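Local coordinates for protein 16S rRNA (guanine(1405)-N(7))-methyltransferase (PDB 6PI9) that probably transfers a methyl group from S-adenosyl-L-methionine to N7 of guanine 1405 in 16S ribosomal RNA, conferring resistance to various aminoglycosides, at residues E95-A100 with P126-S131; A73-G78 with R157-R162; R105-F110 with D245-S250. All blocks are in the same frame, centred on the assembly; numbering follows the deposited sequence.

Contact 1. Residues E95-A100 with P126-S131. With SAH (S-adenosyl-L-homocysteine), chain B.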
loop_
_atom_site.group_PDB
_atom_site.type_symbol
_atom_site.label_atom_id
_atom_site.label_comp_id
_atom_site.label_asym_id
_atom_site.label_seq_id
_atom_site.Cartn_x
_atom_site.Cartn_y
_atom_site.Cartn_z
ATOM N N GLU A 95 -4.525 -8.853 -7.188
ATOM C CA GLU A 95 -3.188 -9.044 -7.744
ATOM C C GLU A 95 -3.021 -10.429 -8.355
ATOM O O GLU A 95 -2.399 -10.571 -9.419
ATOM C CB GLU A 95 -2.131 -8.796 -6.657
ATOM C CG GLU A 95 -2.007 -7.329 -6.303
ATOM C CD GLU A 95 -1.192 -7.004 -5.047
ATOM O OE1 GLU A 95 -0.759 -7.921 -4.289
ATOM O OE2 GLU A 95 -1.010 -5.784 -4.798
ATOM N N ARG A 96 -3.586 -11.459 -7.711
ATOM C CA ARG A 96 -3.378 -12.857 -8.078
ATOM C C ARG A 96 -4.340 -13.379 -9.150
ATOM O O ARG A 96 -4.009 -14.373 -9.814
ATOM C CB ARG A 96 -3.503 -13.746 -6.830
ATOM C CG ARG A 96 -2.903 -15.148 -6.956
ATOM C CD ARG A 96 -2.809 -15.810 -5.588
ATOM N NE ARG A 96 -1.896 -15.068 -4.705
ATOM C CZ ARG A 96 -2.272 -14.334 -3.667
ATOM N NH1 ARG A 96 -3.563 -14.260 -3.309
ATOM N NH2 ARG A 96 -1.335 -13.718 -2.926
ATOM N N LEU A 97 -5.518 -12.752 -9.320
ATOM C CA LEU A 97 -6.539 -13.267 -10.239
ATOM C C LEU A 97 -6.038 -13.538 -11.653
ATOM O O LEU A 97 -6.328 -14.621 -12.192
ATOM C CB LEU A 97 -7.712 -12.291 -10.302
ATOM C CG LEU A 97 -8.635 -12.320 -9.119
ATOM C CD1 LEU A 97 -9.554 -11.122 -9.222
ATOM C CD2 LEU A 97 -9.396 -13.612 -9.170
ATOM N N PRO A 98 -5.355 -12.614 -12.326
ATOM C CA PRO A 98 -4.973 -12.905 -13.719
ATOM C C PRO A 98 -3.982 -14.055 -13.861
ATOM O O PRO A 98 -4.005 -14.751 -14.884
ATOM C CB PRO A 98 -4.397 -11.567 -14.207
ATOM C CG PRO A 98 -4.027 -10.824 -13.014
ATOM C CD PRO A 98 -5.010 -11.236 -11.943
ATOM N N GLY A 99 -3.130 -14.303 -12.868
ATOM C CA GLY A 99 -2.244 -15.445 -12.917
ATOM C C GLY A 99 -2.728 -16.666 -12.168
ATOM O O GLY A 99 -1.957 -17.625 -12.023
ATOM N N ALA A 100 -3.983 -16.675 -11.700
ATOM C CA ALA A 100 -4.434 -17.736 -10.808
ATOM C C ALA A 100 -4.286 -19.111 -11.437
ATOM O O ALA A 100 -3.896 -20.066 -10.761
ATOM C CB ALA A 100 -5.887 -17.494 -10.400
ATOM N N PRO A 126 -8.756 -17.700 0.807
ATOM C CA PRO A 126 -9.427 -19.024 0.875
ATOM C C PRO A 126 -10.655 -19.135 0.002
ATOM O O PRO A 126 -11.055 -20.258 -0.367
ATOM C CB PRO A 126 -9.748 -19.173 2.370
ATOM C CG PRO A 126 -9.110 -17.868 3.054
ATOM C CD PRO A 126 -8.248 -17.253 2.136
ATOM N N ILE A 127 -11.263 -18.011 -0.371
ATOM C CA ILE A 127 -12.349 -18.068 -1.345
ATOM C C ILE A 127 -11.800 -18.352 -2.747
ATOM O O ILE A 127 -12.373 -19.142 -3.503
ATOM C CB ILE A 127 -13.152 -16.764 -1.292
ATOM C CG1 ILE A 127 -13.786 -16.611 0.094
ATOM C CG2 ILE A 127 -14.216 -16.745 -2.401
ATOM C CD1 ILE A 127 -14.470 -15.283 0.301
ATOM N N LEU A 128 -10.677 -17.729 -3.107
ATOM C CA LEU A 128 -10.007 -18.031 -4.373
ATOM C C LEU A 128 -9.604 -19.499 -4.445
ATOM O O LEU A 128 -9.957 -20.202 -5.402
ATOM C CB LEU A 128 -8.786 -17.123 -4.546
ATOM C CG LEU A 128 -7.953 -17.290 -5.822
ATOM C CD1 LEU A 128 -8.881 -17.257 -7.058
ATOM C CD2 LEU A 128 -6.935 -16.174 -5.887
ATOM N N LEU A 129 -8.861 -19.974 -3.437
ATOM C CA LEU A 129 -8.552 -21.402 -3.302
ATOM C C LEU A 129 -9.776 -22.286 -3.430
ATOM O O LEU A 129 -9.781 -23.271 -4.177
ATOM C CB LEU A 129 -7.912 -21.665 -1.944
ATOM C CG LEU A 129 -6.549 -21.061 -1.735
ATOM C CD1 LEU A 129 -6.087 -21.431 -0.306
ATOM C CD2 LEU A 129 -5.653 -21.612 -2.803
ATOM N N GLY A 130 -10.795 -22.016 -2.635
ATOM C CA GLY A 130 -11.937 -22.904 -2.629
ATOM C C GLY A 130 -12.584 -23.035 -3.989
ATOM O O GLY A 130 -13.070 -24.117 -4.358
ATOM N N SER A 131 -12.600 -21.950 -4.761
ATOM C CA SER A 131 -13.182 -22.033 -6.094
ATOM C C SER A 131 -12.405 -22.990 -6.989
ATOM O O SER A 131 -12.978 -23.543 -7.932
ATOM C CB SER A 131 -13.215 -20.647 -6.730
ATOM O OG SER A 131 -11.901 -20.181 -6.952
HETATM N N SAH B . -2.178 -13.870 2.198
HETATM C CA SAH B . -3.263 -13.084 1.570
HETATM C CB SAH B . -3.288 -11.668 2.118
HETATM C CG SAH B . -1.959 -10.859 2.064
HETATM S SD SAH B . -2.250 -9.082 2.498
HETATM C C SAH B . -3.096 -13.043 0.039
HETATM O O SAH B . -1.942 -13.209 -0.408
HETATM O OXT SAH B . -4.054 -12.808 -0.725
HETATM C "C5'" SAH B . -1.570 -9.114 4.213
HETATM C "C4'" SAH B . -2.573 -9.668 5.267
HETATM O "O4'" SAH B . -1.895 -9.855 6.528
HETATM C "C3'" SAH B . -3.854 -8.835 5.562
HETATM O "O3'" SAH B . -5.036 -9.633 5.351
HETATM C "C2'" SAH B . -3.749 -8.454 7.038
HETATM O "O2'" SAH B . -5.045 -8.502 7.641
HETATM C "C1'" SAH B . -2.869 -9.600 7.557
HETATM N N9 SAH B . -2.073 -9.265 8.721
HETATM C C8 SAH B . -1.218 -8.201 8.863
HETATM N N7 SAH B . -0.579 -8.337 10.063
HETATM C C5 SAH B . -1.085 -9.448 10.688
HETATM C C6 SAH B . -0.867 -10.037 11.912
HETATM N N6 SAH B . -0.068 -9.515 12.819
HETATM N N1 SAH B . -1.507 -11.234 12.185
HETATM C C2 SAH B . -2.402 -11.771 11.322
HETATM N N3 SAH B . -2.651 -11.196 10.103
HETATM C C4 SAH B . -1.976 -10.045 9.828
#

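Contact 2. Residues A73-G78 with R157-R162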
loop_
_atom_site.group_PDB
_atom_site.type_symbol
_atom_site.label_atom_id
_atom_site.label_comp_id
_atom_site.label_asym_id
_atom_site.label_seq_id
_atom_site.Cartn_x
_atom_site.Cartn_y
_atom_site.Cartn_z
ATOM N N ALA A 73 -22.785 -13.496 -2.717
ATOM C CA ALA A 73 -24.129 -14.059 -2.646
ATOM C C ALA A 73 -24.656 -14.387 -4.037
ATOM O O ALA A 73 -25.355 -15.393 -4.230
ATOM C CB ALA A 73 -25.064 -13.084 -1.931
ATOM N N ARG A 74 -24.334 -13.548 -5.019
ATOM C CA ARG A 74 -24.736 -13.818 -6.389
ATOM C C ARG A 74 -23.932 -14.951 -7.010
ATOM O O ARG A 74 -24.383 -15.545 -7.993
ATOM C CB ARG A 74 -24.591 -12.552 -7.218
ATOM C CG ARG A 74 -25.127 -11.330 -6.523
ATOM C CD ARG A 74 -24.756 -10.093 -7.283
ATOM N NE ARG A 74 -25.781 -9.770 -8.264
ATOM C CZ ARG A 74 -26.317 -8.564 -8.401
ATOM N NH1 ARG A 74 -25.910 -7.574 -7.615
ATOM N NH2 ARG A 74 -27.252 -8.340 -9.319
ATOM N N TRP A 75 -22.756 -15.259 -6.460
ATOM C CA TRP A 75 -21.956 -16.351 -7.002
ATOM C C TRP A 75 -22.507 -17.706 -6.574
ATOM O O TRP A 75 -22.497 -18.660 -7.363
ATOM C CB TRP A 75 -20.490 -16.204 -6.581
ATOM C CG TRP A 75 -19.636 -17.318 -7.083
ATOM C CD1 TRP A 75 -19.450 -17.680 -8.382
ATOM C CD2 TRP A 75 -18.855 -18.224 -6.297
ATOM N NE1 TRP A 75 -18.602 -18.755 -8.456
ATOM C CE2 TRP A 75 -18.218 -19.107 -7.189
ATOM C CE3 TRP A 75 -18.627 -18.372 -4.924
ATOM C CZ2 TRP A 75 -17.374 -20.129 -6.755
ATOM C CZ3 TRP A 75 -17.790 -19.386 -4.494
ATOM C CH2 TRP A 75 -17.176 -20.252 -5.406
ATOM N N ASN A 76 -22.999 -17.820 -5.338
ATOM C CA ASN A 76 -23.598 -19.088 -4.943
ATOM C C ASN A 76 -24.894 -19.367 -5.699
ATOM O O ASN A 76 -25.373 -20.504 -5.678
ATOM C CB ASN A 76 -23.844 -19.139 -3.433
ATOM C CG ASN A 76 -24.114 -20.560 -2.940
ATOM O OD1 ASN A 76 -23.651 -21.529 -3.545
ATOM N ND2 ASN A 76 -24.883 -20.691 -1.857
ATOM N N GLU A 77 -25.463 -18.365 -6.378
ATOM C CA GLU A 77 -26.551 -18.643 -7.312
ATOM C C GLU A 77 -26.071 -19.517 -8.462
ATOM O O GLU A 77 -26.845 -20.300 -9.025
ATOM C CB GLU A 77 -27.139 -17.342 -7.865
ATOM C CG GLU A 77 -27.230 -16.171 -6.896
ATOM C CD GLU A 77 -28.057 -16.422 -5.643
ATOM O OE1 GLU A 77 -28.488 -17.566 -5.385
ATOM O OE2 GLU A 77 -28.277 -15.444 -4.898
ATOM N N GLY A 78 -24.798 -19.391 -8.827
ATOM C CA GLY A 78 -24.250 -20.174 -9.912
ATOM C C GLY A 78 -24.585 -19.625 -11.272
ATOM O O GLY A 78 -24.573 -20.370 -12.258
ATOM N N ARG A 157 -21.151 -22.838 0.274
ATOM C CA ARG A 157 -20.677 -23.665 -0.828
ATOM C C ARG A 157 -20.457 -25.112 -0.408
ATOM O O ARG A 157 -20.144 -25.951 -1.264
ATOM C CB ARG A 157 -19.375 -23.088 -1.411
ATOM C CG ARG A 157 -19.495 -21.697 -2.036
ATOM C CD ARG A 157 -20.259 -21.723 -3.325
ATOM N NE ARG A 157 -19.571 -22.478 -4.370
ATOM C CZ ARG A 157 -20.181 -22.883 -5.483
ATOM N NH1 ARG A 157 -21.474 -22.613 -5.658
ATOM N NH2 ARG A 157 -19.519 -23.581 -6.398
ATOM N N GLY A 158 -20.612 -25.424 0.883
ATOM C CA GLY A 158 -20.369 -26.771 1.373
ATOM C C GLY A 158 -18.914 -27.138 1.548
ATOM O O GLY A 158 -18.587 -28.330 1.570
ATOM N N TRP A 159 -18.025 -26.148 1.671
ATOM C CA TRP A 159 -16.601 -26.388 1.890
ATOM C C TRP A 159 -16.322 -26.707 3.358
ATOM O O TRP A 159 -17.061 -26.302 4.263
ATOM C CB TRP A 159 -15.775 -25.168 1.476
ATOM C CG TRP A 159 -15.965 -24.756 0.040
ATOM C CD1 TRP A 159 -16.520 -25.515 -0.979
ATOM C CD2 TRP A 159 -15.601 -23.502 -0.549
ATOM N NE1 TRP A 159 -16.510 -24.800 -2.152
ATOM C CE2 TRP A 159 -15.954 -23.566 -1.921
ATOM C CE3 TRP A 159 -15.015 -22.331 -0.054
ATOM C CZ2 TRP A 159 -15.726 -22.498 -2.803
ATOM C CZ3 TRP A 159 -14.780 -21.280 -0.932
ATOM C CH2 TRP A 159 -15.144 -21.368 -2.291
ATOM N N HIS A 160 -15.241 -27.455 3.590
ATOM C CA HIS A 160 -14.776 -27.622 4.958
ATOM C C HIS A 160 -13.977 -26.424 5.416
ATOM O O HIS A 160 -13.786 -26.258 6.624
ATOM C CB HIS A 160 -13.950 -28.895 5.084
ATOM C CG HIS A 160 -14.755 -30.136 4.815
ATOM N ND1 HIS A 160 -14.204 -31.298 4.309
ATOM C CD2 HIS A 160 -16.074 -30.389 4.988
ATOM C CE1 HIS A 160 -15.154 -32.209 4.176
ATOM N NE2 HIS A 160 -16.297 -31.685 4.589
ATOM N N THR A 161 -13.579 -25.580 4.471
ATOM C CA THR A 161 -12.809 -24.384 4.764
ATOM C C THR A 161 -13.507 -23.485 5.778
ATOM O O THR A 161 -14.725 -23.300 5.734
ATOM C CB THR A 161 -12.556 -23.636 3.453
ATOM O OG1 THR A 161 -11.574 -24.358 2.706
ATOM C CG2 THR A 161 -12.003 -22.240 3.673
ATOM N N ARG A 162 -12.705 -22.905 6.674
ATOM C CA ARG A 162 -13.182 -22.000 7.720
ATOM C C ARG A 162 -12.089 -20.964 7.939
ATOM O O ARG A 162 -10.956 -21.151 7.521
ATOM C CB ARG A 162 -13.457 -22.728 9.037
ATOM C CG ARG A 162 -14.656 -23.697 9.053
ATOM C CD ARG A 162 -15.983 -23.028 8.784
ATOM N NE ARG A 162 -17.112 -23.969 8.876
ATOM C CZ ARG A 162 -17.543 -24.737 7.865
ATOM N NH1 ARG A 162 -16.958 -24.671 6.681
ATOM N NH2 ARG A 162 -18.588 -25.561 8.030
#

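Contact 3. Residues R105-F110 with D245-S250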
loop_
_atom_site.group_PDB
_atom_site.type_symbol
_atom_site.label_atom_id
_atom_site.label_comp_id
_atom_site.label_asym_id
_atom_site.label_seq_id
_atom_site.Cartn_x
_atom_site.Cartn_y
_atom_site.Cartn_z
ATOM N N ARG A 105 -1.650 -24.314 -11.243
ATOM C CA ARG A 105 -0.879 -25.299 -11.993
ATOM C C ARG A 105 0.492 -25.525 -11.375
ATOM O O ARG A 105 0.987 -26.657 -11.337
ATOM C CB ARG A 105 -0.726 -24.849 -13.443
ATOM C CG ARG A 105 -0.226 -25.928 -14.393
ATOM C CD ARG A 105 0.171 -25.329 -15.727
ATOM N NE ARG A 105 -0.813 -24.350 -16.191
ATOM C CZ ARG A 105 -0.529 -23.082 -16.479
ATOM N NH1 ARG A 105 0.716 -22.633 -16.370
ATOM N NH2 ARG A 105 -1.489 -22.263 -16.890
ATOM N N ARG A 106 1.139 -24.451 -10.935
ATOM C CA ARG A 106 2.483 -24.557 -10.353
ATOM C C ARG A 106 2.611 -24.805 -8.844
ATOM O O ARG A 106 3.659 -25.260 -8.385
ATOM C CB ARG A 106 3.314 -23.326 -10.735
ATOM C CG ARG A 106 3.419 -23.088 -12.233
ATOM C CD ARG A 106 4.868 -22.936 -12.666
ATOM N NE ARG A 106 5.151 -21.594 -13.165
ATOM C CZ ARG A 106 6.374 -21.104 -13.338
ATOM N NH1 ARG A 106 6.538 -19.871 -13.797
ATOM N NH2 ARG A 106 7.434 -21.846 -13.052
ATOM N N VAL A 107 1.568 -24.515 -8.076
ATOM C CA VAL A 107 1.638 -24.698 -6.619
ATOM C C VAL A 107 0.850 -25.921 -6.137
ATOM O O VAL A 107 1.255 -26.575 -5.169
ATOM C CB VAL A 107 1.174 -23.423 -5.859
ATOM C CG1 VAL A 107 1.098 -23.678 -4.376
ATOM C CG2 VAL A 107 2.121 -22.269 -6.119
ATOM N N SER A 108 -0.310 -26.210 -6.727
ATOM C CA SER A 108 -1.170 -27.230 -6.125
ATOM C C SER A 108 -0.542 -28.622 -6.050
ATOM O O SER A 108 -0.762 -29.301 -5.029
ATOM C CB SER A 108 -2.528 -27.319 -6.842
ATOM O OG SER A 108 -2.382 -27.521 -8.214
ATOM N N PRO A 109 0.205 -29.121 -7.046
ATOM C CA PRO A 109 0.837 -30.430 -6.830
ATOM C C PRO A 109 1.728 -30.448 -5.600
ATOM O O PRO A 109 1.889 -31.510 -4.982
ATOM C CB PRO A 109 1.617 -30.692 -8.137
ATOM C CG PRO A 109 1.723 -29.384 -8.844
ATOM C CD PRO A 109 0.450 -28.627 -8.413
ATOM N N PHE A 110 2.284 -29.293 -5.198
ATOM C CA PHE A 110 3.060 -29.257 -3.972
ATOM C C PHE A 110 2.180 -29.441 -2.749
ATOM O O PHE A 110 2.653 -29.966 -1.725
ATOM C CB PHE A 110 3.824 -27.942 -3.894
ATOM C CG PHE A 110 4.839 -27.880 -2.795
ATOM C CD1 PHE A 110 4.691 -26.968 -1.775
ATOM C CD2 PHE A 110 5.973 -28.689 -2.821
ATOM C CE1 PHE A 110 5.647 -26.854 -0.780
ATOM C CE2 PHE A 110 6.922 -28.600 -1.825
ATOM C CZ PHE A 110 6.765 -27.660 -0.807
ATOM N N ASP A 245 11.677 -25.098 -4.525
ATOM C CA ASP A 245 11.504 -24.442 -5.814
ATOM C C ASP A 245 11.200 -22.962 -5.610
ATOM O O ASP A 245 10.651 -22.573 -4.575
ATOM C CB ASP A 245 10.373 -25.067 -6.615
ATOM C CG ASP A 245 10.528 -24.839 -8.112
ATOM O OD1 ASP A 245 9.713 -25.405 -8.858
ATOM O OD2 ASP A 245 11.486 -24.149 -8.546
ATOM N N ARG A 246 11.496 -22.156 -6.647
ATOM C CA ARG A 246 11.208 -20.731 -6.682
ATOM C C ARG A 246 10.769 -20.321 -8.093
ATOM O O ARG A 246 11.379 -20.752 -9.084
ATOM C CB ARG A 246 12.446 -19.923 -6.283
ATOM C CG ARG A 246 12.314 -18.467 -6.707
ATOM C CD ARG A 246 13.623 -17.680 -6.627
ATOM N NE ARG A 246 13.513 -16.418 -7.382
ATOM C CZ ARG A 246 14.348 -15.379 -7.258
ATOM N NH1 ARG A 246 15.387 -15.436 -6.406
ATOM N NH2 ARG A 246 14.157 -14.279 -7.997
ATOM N N PHE A 247 9.736 -19.476 -8.196
ATOM C CA PHE A 247 9.328 -18.938 -9.504
ATOM C C PHE A 247 8.426 -17.730 -9.279
ATOM O O PHE A 247 7.902 -17.534 -8.180
ATOM C CB PHE A 247 8.588 -20.000 -10.331
ATOM C CG PHE A 247 7.480 -20.657 -9.562
ATOM C CD1 PHE A 247 7.690 -21.867 -8.897
ATOM C CD2 PHE A 247 6.241 -20.035 -9.419
ATOM C CE1 PHE A 247 6.659 -22.451 -8.147
ATOM C CE2 PHE A 247 5.222 -20.610 -8.663
ATOM C CZ PHE A 247 5.436 -21.815 -8.037
ATOM N N THR A 248 8.244 -16.915 -10.326
ATOM C CA THR A 248 7.425 -15.705 -10.209
ATOM C C THR A 248 6.191 -15.748 -11.116
ATOM O O THR A 248 6.322 -15.940 -12.323
ATOM C CB THR A 248 8.270 -14.469 -10.526
ATOM O OG1 THR A 248 9.326 -14.382 -9.558
ATOM C CG2 THR A 248 7.444 -13.185 -10.460
ATOM N N VAL A 249 5.009 -15.511 -10.527
ATOM C CA VAL A 249 3.684 -15.580 -11.181
ATOM C C VAL A 249 2.966 -14.262 -10.902
ATOM O O VAL A 249 2.602 -13.999 -9.750
ATOM C CB VAL A 249 2.826 -16.734 -10.629
ATOM C CG1 VAL A 249 1.576 -16.937 -11.494
ATOM C CG2 VAL A 249 3.630 -18.021 -10.427
ATOM N N SER A 250 2.775 -13.433 -11.921
ATOM C CA SER A 250 1.889 -12.263 -11.817
ATOM C C SER A 250 2.299 -11.309 -10.676
ATOM O O SER A 250 1.492 -10.908 -9.823
ATOM C CB SER A 250 0.435 -12.726 -11.676
ATOM O OG SER A 250 -0.436 -11.643 -11.410
#

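Contact 1. Residues E95-A100 with P126-S131
The guanidinium of R96 meets the carboxylate of bound S-adenosyl-L-homocysteine (SAH) along an edge, with both ligand oxygens near its plane, while farther back the arginine's aliphatic shaft passes L128. NH1 donates to SAH OXT at 3.0 Å in a nearly straight bond (167°), and NH2 donates to SAH O at 2.6 Å, more bent. Two bonds of this kind fix the rotation of the carboxylate as well as its position. The shaft leaves the backbone with CG anti to N (chi1 -162°) and chi2 extended, which puts CD 4.2 Å from L128 CD2; the bend at chi3 then turns the guanidinium to the ligand. The other branch of L128 serves the apolar remainder of the contact: CD1 lies 4.2 Å from L97 CD2 and 4.5 Å from the methyl CB of A100, where helix 100-111 begins. L128 thus sits beneath the arginine as a second-shell residue. E252 forms a salt bridge with R96 NE, and the two carboxylates probably stabilise the cation and offset the nearby K184. The whole is the amino-acid end of a cofactor pocket in a Rossmann-like, S-adenosylmethionine-dependent methyltransferase, with R96 gripping the carboxylate of the product.

Contact 2. Residues A73-G78 with R157-R162
W75 swings its indole out with CG anti to the backbone N (chi1 179°), while R157 folds twice, at chi2 (-71°) and chi3, a double fold that brings NE and CZ over the six-membered ring. The two side chains cross at about a right angle. NE comes down on the rim, 3.4 Å from W75 CH2, and CZ stands 4.2 Å from the centroid of the six-membered ring, over its face: a cation-pi contact, although the guanidinium is tilted 41° from the ring rather than laid flat. The same group is steadied at its edge, where NH1 donates to N76 OD1 at 3.2 Å, within both the guanidinium plane and the amide's carbonyl plane. W159 takes the edge of the W75 ring. Its CZ2 lies 3.7 Å from W75 CH2, and one face of its own indole is covered near the rim by R157 CB. Farther along, R162 NH1 donates to both W159 O (2.9 Å) and T161 O (2.8 Å), two bonds that tie down the connecting loop. The contact fastens the C-terminal end of helix 63-75 to the loop that leads from helix 144-157 into strand 162-165. That loop is the last link of a right-handed beta-alpha-beta crossover from strand 137-141 to strand 162-165, the recurring unit of the Rossmann-like methyltransferase fold.

Contact 3. Residues R105-F110 with D245-S250
F247 and V107 make the close-fitting half of this contact, and R106 spans from there to the solvent side. The phenyl ring of F247 is swung between the backbone N and the carbonyl carbon, the crowded position (chi1 50°), and projects from the strand toward helix 100-111. V107 CG2 meets the ring at its edge, in plane, 3.9 Å from CZ; V249 CG2 also lies in the ring plane, off the CD2-CE2 side. The base of R106 packs close as well, with its CB 3.8 Å from F247 CZ. V107 in turn reaches V210 of strand 208-214, two places farther into the sheet, so the inner side of the contact merges with the apolar layer between helix and sheet.

Beyond CB the character changes. R106 bends at chi2 and chi3 and runs along the phenylalanine from tip to root, the two side chains sliding past each other in opposite directions. Its guanidinium lies flat on the ring, centres 4.5 Å apart and planes at 22°, but it is displaced toward the root of the ring: NH2 is 3.5 Å from F247 CB and 3.7 Å from CG. This outer layer is exposed, and its polar partner belongs to the helix itself, since R106 NH1 forms a salt bridge with E102 one turn earlier. T248 O stands 4.2 Å from R106 NH1, too far for a hydrogen bond.

R246 and T248 point away from the helix, to the opposite face of the strand, where E226 forms a salt bridge with R246. Helix 105-110 and strand 245-248 run nearly antiparallel, at 155°, with axes 10.9 Å apart. This is a helix packed on the last three strands of the sheet, here against the edge strand 241-248. That strand pairs with 252-259, the antiparallel strand slotted in before it, which gives the 3-2-1-4-5-7-6 order of class I methyltransferases.

Burial sorts the three contacts by chemistry. Contact 1 is the buried one: a small apolar cluster, of which L128 backs the arginine, lies behind a guanidinium shared between the ligand carboxylate and E252. Contact 2 lies at the surface, where an arginine is held by an aromatic face and an amide, and contact 3 is intermediate, apolar inside and cationic outside. The contacts are also physically joined. W159 of contact 2 packs on the backbone of helix 125-131 around G130, and S250, just past the strand of contact 3, bonds to E95 O. Contacts 2 and 3 do not touch, their centres about 26 Å apart; contact 1 touches both and lies between them.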